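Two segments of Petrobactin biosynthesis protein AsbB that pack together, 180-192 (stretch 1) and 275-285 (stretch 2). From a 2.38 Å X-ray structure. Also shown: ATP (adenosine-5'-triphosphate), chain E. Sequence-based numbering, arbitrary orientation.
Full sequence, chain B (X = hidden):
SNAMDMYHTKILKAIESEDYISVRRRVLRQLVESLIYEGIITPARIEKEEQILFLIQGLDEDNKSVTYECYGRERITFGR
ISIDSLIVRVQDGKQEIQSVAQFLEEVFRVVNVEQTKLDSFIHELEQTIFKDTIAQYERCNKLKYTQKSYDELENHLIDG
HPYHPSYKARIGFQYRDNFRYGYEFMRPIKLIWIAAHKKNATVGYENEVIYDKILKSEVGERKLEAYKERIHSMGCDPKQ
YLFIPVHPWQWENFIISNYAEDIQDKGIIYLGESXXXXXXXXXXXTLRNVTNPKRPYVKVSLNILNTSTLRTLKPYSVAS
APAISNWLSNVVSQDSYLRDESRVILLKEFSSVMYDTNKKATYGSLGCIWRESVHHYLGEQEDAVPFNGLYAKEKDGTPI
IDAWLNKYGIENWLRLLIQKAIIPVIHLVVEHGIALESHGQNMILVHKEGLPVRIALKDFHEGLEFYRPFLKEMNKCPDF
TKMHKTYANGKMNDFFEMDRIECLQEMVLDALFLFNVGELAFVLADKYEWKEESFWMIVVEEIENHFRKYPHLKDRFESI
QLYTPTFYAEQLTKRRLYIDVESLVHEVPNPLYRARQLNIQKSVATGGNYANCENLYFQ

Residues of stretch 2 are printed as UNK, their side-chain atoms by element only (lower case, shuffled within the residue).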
ATOM      1  N   ARG B 180       0.360  13.148  12.886  1.00 49.29           N
ATOM      2  CA  ARG B 180       0.738  14.399  12.261  1.00 56.36           C
ATOM      3  C   ARG B 180      -0.415  15.059  11.525  1.00 54.45           C
ATOM      4  O   ARG B 180      -0.636  16.248  11.655  1.00 51.18           O
ATOM      5  CB  ARG B 180       1.928  14.199  11.303  1.00 57.64           C
ATOM      6  CG  ARG B 180       3.279  14.097  11.988  1.00 64.79           C
ATOM      7  CD  ARG B 180       4.468  14.221  10.989  1.00 89.17           C
ATOM      8  NE  ARG B 180       4.792  12.948  10.346  1.00 87.82           N
ATOM      9  CZ  ARG B 180       5.760  12.116  10.732  1.00 81.51           C
ATOM     10  NH1 ARG B 180       6.539  12.425  11.770  1.00 79.31           N
ATOM     11  NH2 ARG B 180       5.952  10.969  10.073  1.00 72.93           N
ATOM     12  N   TYR B 181      -1.059  14.297  10.651  1.00 53.95           N
ATOM     13  CA  TYR B 181      -2.107  14.833   9.801  1.00 51.50           C
ATOM     14  C   TYR B 181      -3.562  14.575  10.147  1.00 50.04           C
ATOM     15  O   TYR B 181      -4.445  15.175   9.526  1.00 47.53           O
ATOM     16  CB  TYR B 181      -1.824  14.405   8.364  1.00 45.76           C
ATOM     17  CG  TYR B 181      -0.434  14.771   8.006  1.00 41.82           C
ATOM     18  CD1 TYR B 181      -0.051  16.117   7.937  1.00 44.33           C
ATOM     19  CD2 TYR B 181       0.515  13.798   7.761  1.00 41.72           C
ATOM     20  CE1 TYR B 181       1.266  16.478   7.630  1.00 50.73           C
ATOM     21  CE2 TYR B 181       1.833  14.142   7.438  1.00 44.03           C
ATOM     22  CZ  TYR B 181       2.201  15.477   7.373  1.00 46.45           C
ATOM     23  OH  TYR B 181       3.500  15.804   7.073  1.00 54.06           O
ATOM     24  N   GLY B 182      -3.825  13.734  11.150  1.00 49.99           N
ATOM     25  CA  GLY B 182      -5.201  13.397  11.478  1.00 34.28           C
ATOM     26  C   GLY B 182      -5.853  14.647  12.047  1.00 48.49           C
ATOM     27  O   GLY B 182      -5.255  15.373  12.859  1.00 47.62           O
ATOM     28  N   TYR B 183      -7.067  14.923  11.598  1.00 44.82           N
ATOM     29  CA  TYR B 183      -7.716  16.163  11.943  1.00 50.68           C
ATOM     30  C   TYR B 183      -7.997  16.269  13.451  1.00 55.99           C
ATOM     31  O   TYR B 183      -8.156  17.370  13.977  1.00 51.96           O
ATOM     32  CB  TYR B 183      -8.990  16.357  11.109  1.00 48.06           C
ATOM     33  CG  TYR B 183     -10.219  15.559  11.548  1.00 46.87           C
ATOM     34  CD1 TYR B 183     -10.975  15.954  12.658  1.00 49.30           C
ATOM     35  CD2 TYR B 183     -10.651  14.442  10.827  1.00 42.37           C
ATOM     36  CE1 TYR B 183     -12.126  15.239  13.056  1.00 48.81           C
ATOM     37  CE2 TYR B 183     -11.800  13.722  11.208  1.00 46.38           C
ATOM     38  CZ  TYR B 183     -12.527  14.123  12.326  1.00 57.05           C
ATOM     39  OH  TYR B 183     -13.647  13.411  12.710  1.00 59.60           O
ATOM     40  N   GLU B 184      -8.049  15.137  14.148  1.00 49.94           N
ATOM     41  CA  GLU B 184      -8.287  15.151  15.600  1.00 56.55           C
ATOM     42  C   GLU B 184      -7.170  15.873  16.356  1.00 59.84           C
ATOM     43  O   GLU B 184      -7.391  16.404  17.457  1.00 54.14           O
ATOM     44  CB  GLU B 184      -8.410  13.726  16.185  1.00 55.12           C
ATOM     45  CG  GLU B 184      -9.479  12.843  15.551  1.00 56.90           C
ATOM     46  CD  GLU B 184      -8.906  11.857  14.526  1.00 55.63           C
ATOM     47  OE1 GLU B 184      -7.977  12.236  13.774  1.00 41.83           O
ATOM     48  OE2 GLU B 184      -9.377  10.697  14.491  1.00 54.91           O
ATOM     49  N   PHE B 185      -5.965  15.849  15.791  1.00 51.64           N
ATOM     50  CA  PHE B 185      -4.798  16.328  16.516  1.00 51.16           C
ATOM     51  C   PHE B 185      -4.445  17.791  16.281  1.00 55.08           C
ATOM     52  O   PHE B 185      -3.595  18.346  16.984  1.00 60.51           O
ATOM     53  CB  PHE B 185      -3.625  15.368  16.329  1.00 42.91           C
ATOM     54  CG  PHE B 185      -4.024  13.946  16.519  1.00 48.49           C
ATOM     55  CD1 PHE B 185      -4.207  13.110  15.422  1.00 51.44           C
ATOM     56  CD2 PHE B 185      -4.308  13.458  17.788  1.00 47.70           C
ATOM     57  CE1 PHE B 185      -4.614  11.792  15.590  1.00 46.75           C
ATOM     58  CE2 PHE B 185      -4.705  12.149  17.963  1.00 42.40           C
ATOM     59  CZ  PHE B 185      -4.846  11.307  16.839  1.00 42.86           C
HETATM   60  N   MSE B 186      -5.127  18.403  15.319  1.00 55.45           N
HETATM   61  CA  MSE B 186      -5.090  19.860  15.106  1.00 55.77           C
HETATM   62  C   MSE B 186      -3.684  20.381  14.985  1.00 53.49           C
HETATM   63  O   MSE B 186      -3.348  21.401  15.577  1.00 69.06           O
HETATM   64  CB  MSE B 186      -5.763  20.591  16.256  1.00 63.97           C
HETATM   65  CG  MSE B 186      -7.258  20.426  16.300  1.00 76.09           C
HETATM   66 SE   MSE B 186      -8.013  21.594  17.663  0.52 99.96          SE
HETATM   67  CE  MSE B 186      -7.467  20.596  19.240  1.00 49.75           C
ATOM     68  N   ARG B 187      -2.855  19.658  14.257  1.00 56.50           N
ATOM     69  CA  ARG B 187      -1.464  20.033  14.102  1.00 66.78           C
ATOM     70  C   ARG B 187      -1.357  21.041  12.970  1.00 62.09           C
ATOM     71  O   ARG B 187      -1.947  20.849  11.919  1.00 52.85           O
ATOM     72  CB  ARG B 187      -0.623  18.802  13.796  1.00 71.47           C
ATOM     73  CG  ARG B 187      -0.343  17.940  15.012  1.00 79.99           C
ATOM     74  CD  ARG B 187       0.832  18.485  15.789  1.00 91.59           C
ATOM     75  NE  ARG B 187       1.125  17.673  16.963  1.00109.75           N
ATOM     76  CZ  ARG B 187       0.560  17.850  18.157  1.00121.84           C
ATOM     77  NH1 ARG B 187      -0.338  18.815  18.332  1.00124.94           N
ATOM     78  NH2 ARG B 187       0.892  17.059  19.176  1.00122.97           N
ATOM     79  N   PRO B 188      -0.636  22.140  13.199  1.00 63.05           N
ATOM     80  CA  PRO B 188      -0.442  23.131  12.140  1.00 58.69           C
ATOM     81  C   PRO B 188       0.485  22.579  11.080  1.00 56.81           C
ATOM     82  O   PRO B 188       1.457  21.928  11.432  1.00 66.22           O
ATOM     83  CB  PRO B 188       0.236  24.285  12.861  1.00 68.71           C
ATOM     84  CG  PRO B 188      -0.064  24.055  14.330  1.00 73.01           C
ATOM     85  CD  PRO B 188      -0.083  22.578  14.487  1.00 64.98           C
ATOM     86  N   ILE B 189       0.201  22.830   9.805  1.00 54.05           N
ATOM     87  CA  ILE B 189       1.091  22.358   8.747  1.00 53.58           C
ATOM     88  C   ILE B 189       1.230  23.396   7.641  1.00 50.97           C
ATOM     89  O   ILE B 189       0.394  24.295   7.503  1.00 59.04           O
ATOM     90  CB  ILE B 189       0.626  21.010   8.159  1.00 50.25           C
ATOM     91  CG1 ILE B 189      -0.399  21.221   7.050  1.00 51.01           C
ATOM     92  CG2 ILE B 189       0.019  20.135   9.249  1.00 58.58           C
ATOM     93  CD1 ILE B 189      -1.416  20.087   6.934  1.00 53.84           C
ATOM     94  N   LYS B 190       2.301  23.268   6.871  1.00 46.82           N
ATOM     95  CA  LYS B 190       2.620  24.198   5.799  1.00 53.14           C
ATOM     96  C   LYS B 190       2.286  23.514   4.518  1.00 44.12           C
ATOM     97  O   LYS B 190       2.568  22.338   4.369  1.00 43.39           O
ATOM     98  CB  LYS B 190       4.116  24.464   5.736  1.00 54.81           C
ATOM     99  CG  LYS B 190       4.708  25.001   6.974  1.00 60.64           C
ATOM    100  CD  LYS B 190       4.192  26.361   7.232  1.00 60.09           C
ATOM    101  CE  LYS B 190       5.254  27.181   7.922  1.00 61.19           C
ATOM    102  NZ  LYS B 190       4.652  28.476   8.299  1.00 65.95           N
ATOM    103  N   LEU B 191       1.731  24.251   3.570  1.00 45.11           N
ATOM    104  CA  LEU B 191       1.560  23.718   2.239  1.00 45.04           C
ATOM    105  C   LEU B 191       2.911  23.786   1.572  1.00 43.62           C
ATOM    106  O   LEU B 191       3.721  24.661   1.891  1.00 52.20           O
ATOM    107  CB  LEU B 191       0.529  24.521   1.466  1.00 48.95           C
ATOM    108  CG  LEU B 191      -0.840  24.490   2.136  1.00 54.96           C
ATOM    109  CD1 LEU B 191      -1.815  25.292   1.332  1.00 62.72           C
ATOM    110  CD2 LEU B 191      -1.267  23.087   2.181  1.00 56.43           C
ATOM    111  N   ILE B 192       3.172  22.820   0.699  1.00 42.93           N
ATOM    112  CA  ILE B 192       4.315  22.873  -0.192  1.00 48.93           C
ATOM    113  C   ILE B 192       3.881  23.560  -1.493  1.00 46.18           C
ATOM    114  O   ILE B 192       2.876  23.179  -2.080  1.00 46.50           O
ATOM    115  CB  ILE B 192       4.815  21.441  -0.517  1.00 41.34           C
ATOM    116  CG1 ILE B 192       5.223  20.694   0.775  1.00 40.98           C
ATOM    117  CG2 ILE B 192       5.904  21.489  -1.593  1.00 36.11           C
ATOM    118  CD1 ILE B 192       6.175  21.451   1.709  1.00 39.04           C
ATOM    119  N   UNK B 275       3.756  30.605   3.738  1.00 50.65           N
ATOM    120  CA  UNK B 275       4.034  31.455   4.894  1.00 50.33           C
ATOM    121  C   UNK B 275       3.062  31.103   6.016  1.00 51.67           C
ATOM    122  O   UNK B 275       3.439  31.017   7.175  1.00 57.53           O
ATOM    123  c   UNK B 275       3.892  32.987   4.528  1.00 47.38           C
ATOM    124  N   UNK B 276       1.796  30.928   5.657  1.00 44.93           N
ATOM    125  CA  UNK B 276       0.753  30.636   6.638  1.00 49.94           C
ATOM    126  C   UNK B 276       0.725  29.159   7.072  1.00 52.85           C
ATOM    127  O   UNK B 276       1.145  28.255   6.332  1.00 51.45           O
ATOM    128  o   UNK B 276      -1.707  33.082   5.284  1.00 59.05           O
ATOM    129  o   UNK B 276       0.195  33.354   6.332  1.00 57.99           O
ATOM    130  c   UNK B 276      -0.630  31.082   6.112  1.00 47.91           C
ATOM    131  c   UNK B 276      -0.717  32.613   5.889  1.00 60.74           C
ATOM    132  N   UNK B 277       0.216  28.941   8.273  1.00 49.64           N
ATOM    133  CA  UNK B 277      -0.043  27.611   8.797  1.00 51.40           C
ATOM    134  C   UNK B 277      -1.477  27.189   8.463  1.00 46.25           C
ATOM    135  O   UNK B 277      -2.395  28.003   8.434  1.00 46.92           O
ATOM    136  c   UNK B 277       1.589  27.710  10.717  1.00 59.26           C
ATOM    137  o   UNK B 277       1.885  28.360  11.733  1.00 68.23           O
ATOM    138  o   UNK B 277       2.444  27.151  10.008  1.00 61.64           O
ATOM    139  c   UNK B 277       0.139  27.610  10.312  1.00 50.18           C
ATOM    140  N   UNK B 278      -1.654  25.910   8.198  1.00 42.36           N
ATOM    141  CA  UNK B 278      -2.964  25.387   7.904  1.00 41.56           C
ATOM    142  C   UNK B 278      -3.278  24.268   8.867  1.00 48.17           C
ATOM    143  O   UNK B 278      -2.404  23.714   9.547  1.00 45.93           O
ATOM    144  c   UNK B 278      -3.202  28.108   3.598  1.00 49.23           C
ATOM    145  c   UNK B 278      -4.354  27.423   3.922  1.00 43.39           C
ATOM    146  c   UNK B 278      -3.112  26.023   5.440  1.00 42.51           C
ATOM    147  c   UNK B 278      -1.957  26.736   5.095  1.00 43.45           C
ATOM    148  c   UNK B 278      -1.995  27.765   4.176  1.00 41.05           C
ATOM    149  c   UNK B 278      -3.063  24.899   6.454  1.00 44.47           C
ATOM    150  o   UNK B 278      -3.258  29.131   2.685  1.00 52.26           O
ATOM    151  c   UNK B 278      -4.302  26.387   4.840  1.00 46.53           C
ATOM    152  N   UNK B 279      -4.548  23.940   8.933  1.00 43.05           N
ATOM    153  CA  UNK B 279      -4.986  22.903   9.826  1.00 43.31           C
ATOM    154  C   UNK B 279      -6.113  22.134   9.132  1.00 45.24           C
ATOM    155  O   UNK B 279      -6.981  22.745   8.515  1.00 43.26           O
ATOM    156  s   UNK B 279      -6.009  22.475  12.312  1.00 68.37           S
ATOM    157  c   UNK B 279      -5.482  23.585  11.084  1.00 50.26           C
ATOM    158  N   UNK B 280      -6.093  20.808   9.196  1.00 42.09           N
ATOM    159  CA  UNK B 280      -7.103  20.001   8.499  1.00 43.91           C
ATOM    160  C   UNK B 280      -8.468  20.139   9.121  1.00 43.10           C
ATOM    161  O   UNK B 280      -8.565  20.316  10.323  1.00 41.00           O
ATOM    162  c   UNK B 280      -6.716  18.503   8.479  1.00 41.70           C
ATOM    163  N   UNK B 281      -9.507  20.034   8.289  1.00 43.52           N
ATOM    164  CA  UNK B 281     -10.896  19.837   8.732  1.00 47.28           C
ATOM    165  C   UNK B 281     -11.268  18.340   8.797  1.00 54.45           C
ATOM    166  O   UNK B 281     -10.407  17.480   8.648  1.00 66.29           O
ATOM    167  c   UNK B 281     -11.842  20.555   7.782  1.00 41.03           C
ATOM    168  o   UNK B 281     -12.800  22.511   5.657  1.00 73.57           O
ATOM    169  c   UNK B 281     -11.499  22.019   7.620  1.00 57.33           C
ATOM    170  n   UNK B 281     -13.183  23.781   7.488  1.00 73.36           N
ATOM    171  c   UNK B 281     -12.556  22.794   6.834  1.00 71.31           C
ATOM    172  N   UNK B 282     -12.544  18.033   9.005  1.00 55.24           N
ATOM    173  CA  UNK B 282     -13.003  16.646   9.057  1.00 58.32           C
ATOM    174  C   UNK B 282     -12.612  15.864   7.827  1.00 57.42           C
ATOM    175  O   UNK B 282     -12.468  14.651   7.893  1.00 65.41           O
ATOM    176  o   UNK B 282     -17.168  15.803  11.131  1.00 72.88           O
ATOM    177  n   UNK B 282     -17.256  17.779  10.032  1.00 70.35           N
ATOM    178  c   UNK B 282     -15.073  16.810  10.575  1.00 75.60           C
ATOM    179  c   UNK B 282     -14.523  16.586   9.171  1.00 66.09           C
ATOM    180  c   UNK B 282     -16.594  16.756  10.609  1.00 75.30           C
ATOM    181  N   UNK B 283     -12.458  16.555   6.701  1.00 51.61           N
ATOM    182  CA  UNK B 283     -12.166  15.923   5.411  1.00 53.58           C
ATOM    183  C   UNK B 283     -10.699  15.539   5.278  1.00 63.00           C
ATOM    184  O   UNK B 283     -10.341  14.614   4.539  1.00 80.90           O
ATOM    185  c   UNK B 283     -12.651  16.818   4.244  1.00 53.84           C
ATOM    186  o   UNK B 283     -11.616  17.286   3.384  1.00 60.61           O
ATOM    187  N   UNK B 284      -9.856  16.292   5.969  1.00 56.69           N
ATOM    188  CA  UNK B 284      -8.400  16.097   6.017  1.00 46.82           C
ATOM    189  C   UNK B 284      -7.590  16.481   4.773  1.00 46.30           C
ATOM    190  O   UNK B 284      -6.426  16.833   4.907  1.00 51.42           O
ATOM    191 se   UNK B 284      -7.583  12.663   8.211  0.68 83.95          SE
ATOM    192  c   UNK B 284      -8.260  14.390   7.817  1.00 75.86           C
ATOM    193  c   UNK B 284      -5.742  12.955   7.629  1.00 60.26           C
ATOM    194  c   UNK B 284      -8.071  14.668   6.348  1.00 57.73           C
ATOM    195  N   UNK B 285      -8.211  16.545   3.602  1.00 43.20           N
ATOM    196  CA  UNK B 285      -7.523  17.091   2.434  1.00 48.37           C
ATOM    197  C   UNK B 285      -7.974  18.538   2.242  1.00 41.24           C
ATOM    198  O   UNK B 285      -7.519  19.236   1.354  1.00 45.49           O
ATOM    199  n   UNK B 285     -12.638  14.500  -1.945  1.00 61.89           N
ATOM    200  c   UNK B 285      -9.186  15.970   0.910  1.00 54.33           C
ATOM    201  n   UNK B 285     -10.814  15.135  -0.689  1.00 63.11           N
ATOM    202  c   UNK B 285     -11.332  14.740  -1.843  1.00 64.38           C
ATOM    203  c   UNK B 285      -9.402  15.412  -0.469  1.00 60.93           C
ATOM    204  n   UNK B 285     -10.543  14.583  -2.895  1.00 72.82           N
ATOM    205  c   UNK B 285      -7.741  16.229   1.185  1.00 44.67           C
TER
HETATM  206  PB  ATP E 617     -14.386  16.194   1.052  0.71 84.11           P
HETATM  207  O1B ATP E 617     -12.879  16.248   1.076  0.71 79.96           O
HETATM  208  O2B ATP E 617     -14.856  15.852  -0.337  0.71 83.35           O
HETATM  209  O3B ATP E 617     -14.969  17.576   1.525  0.71 56.14           O
HETATM  210  PA  ATP E 617     -14.575  13.625   1.918  0.71113.19           P
HETATM  211  O1A ATP E 617     -13.261  13.487   1.176  0.71110.20           O
HETATM  212  O2A ATP E 617     -15.723  12.905   1.219  0.71109.54           O
HETATM  213  O3A ATP E 617     -14.934  15.131   2.058  0.71129.61           O
HETATM  214  O5' ATP E 617     -14.361  13.013   3.349  0.71126.49           O
HETATM  215  C5' ATP E 617     -15.064  13.489   4.435  0.71119.91           C
HETATM  216  C4' ATP E 617     -15.110  12.652   5.586  0.71113.13           C
HETATM  217  O4' ATP E 617     -16.239  13.045   6.438  0.71106.95           O
HETATM  218  C3' ATP E 617     -15.361  11.244   5.198  0.71112.13           C
HETATM  219  O3' ATP E 617     -14.329  10.446   5.634  0.71113.31           O
HETATM  220  C2' ATP E 617     -16.628  10.887   5.862  0.71105.73           C
HETATM  221  O2' ATP E 617     -16.607   9.591   6.288  0.71100.76           O
HETATM  222  C1' ATP E 617     -16.666  11.843   7.004  0.71102.06           C
HETATM  223  N9  ATP E 617     -17.936  11.971   7.668  0.71 90.74           N
HETATM  224  C8  ATP E 617     -18.103  11.871   8.998  0.71 80.07           C
HETATM  225  N7  ATP E 617     -19.404  12.045   9.264  0.71 77.72           N
HETATM  226  C5  ATP E 617     -20.072  12.266   8.108  0.71 82.29           C
HETATM  227  C6  ATP E 617     -21.420  12.511   7.809  0.71 77.09           C
HETATM  228  N6  ATP E 617     -22.385  12.553   8.872  0.71 73.57           N
HETATM  229  N1  ATP E 617     -21.784  12.699   6.519  0.71 77.65           N
HETATM  230  C2  ATP E 617     -20.863  12.652   5.534  0.71 82.60           C
HETATM  231  N3  ATP E 617     -19.556  12.417   5.791  0.71 87.43           N
HETATM  232  C4  ATP E 617     -19.130  12.220   7.067  0.71 88.61           C
HETATM  233  O   HOH W   1      -4.397  16.500   6.591  1.00 48.34           O
HETATM  234  O   HOH W   2      -3.870  19.319  10.680  1.00 64.07           O

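Position 275 carries a single side-chain carbon, directed away from stretch 1. Its backbone O does the work, accepting a hydrogen bond from Lys190 NZ at 3.0 Å. One carbon means Ala275.

Position 276 has two carbons, the second bearing two oxygens: a short carboxylate, Asp276. It points away from stretch 1, and one of its oxygens is hydrogen-bonded elsewhere in the structure.

Position 277 repeats that pattern of atoms, but here one oxygen lies 3.1 Å from Lys190 NZ. This is Asp277, and its OD1 forms a salt bridge with that amine. The CA-to-CB bond of Lys190 points away, yet the end of its chain comes nearer, so one NZ serves both a carboxylate and the backbone O of Ala275.

Position 278 has one carbon leading to a six-carbon ring that bears an oxygen, hence Tyr278. Leu191 CD1 sits over one face of the ring, 3.9 Å from its centroid, in a CH-pi contact. The backbone is paired as well: Ile189 N donates to Tyr278 O at 2.8 Å, and Tyr278 N donates to Ile189 O at 2.7 Å, making a single antiparallel bridge.

Position 279 shows one carbon and one sulfur, which is Cys279. Its SG rests 3.9 Å from Met186 CA, a van der Waals contact with the loop of stretch 1.

Position 280 again has one carbon, now directed toward stretch 1, with its CB 4.1 Å from Tyr183 CB. It is Ala280, and here Tyr183 CA and Ala280 CA lie 5.2 Å apart. A water accepts from Ala280 N and donates to Arg187 O.

Position 281 has three carbons, the last with one oxygen and one nitrogen; its CA-to-CB bond points away, and the backbone O at 281 lies 3.1 Å from Tyr183 CB. This is Gln281. It opens a type I turn.

Position 282 has the same composition, Gln282. Its CA lies over a face of the Tyr183 ring, 3.8 Å from the centroid.

Position 283 has one carbon and one oxygen, Ser283; its OG donates to ATP O1B at 2.8 Å.

Position 284 is an unbranched chain of two carbons, selenium and a carbon: selenomethionine Met284. Its CE reaches to 3.2 Å from Tyr181 O, and its CG meets the edge of the Tyr183 ring.

Position 285 has three carbons, a nitrogen, and a carbon with two more nitrogens: Arg285, whose NE donates to ATP O1B at 2.9 Å.

The rule is economical: one backbone bridge sets register, lysine anchors one end, and Tyr183 packs against the turn, from which Ser283, and then Arg285 just beyond it, bind ATP.

Stretch 2 275-285: ADDYCAQQSMR
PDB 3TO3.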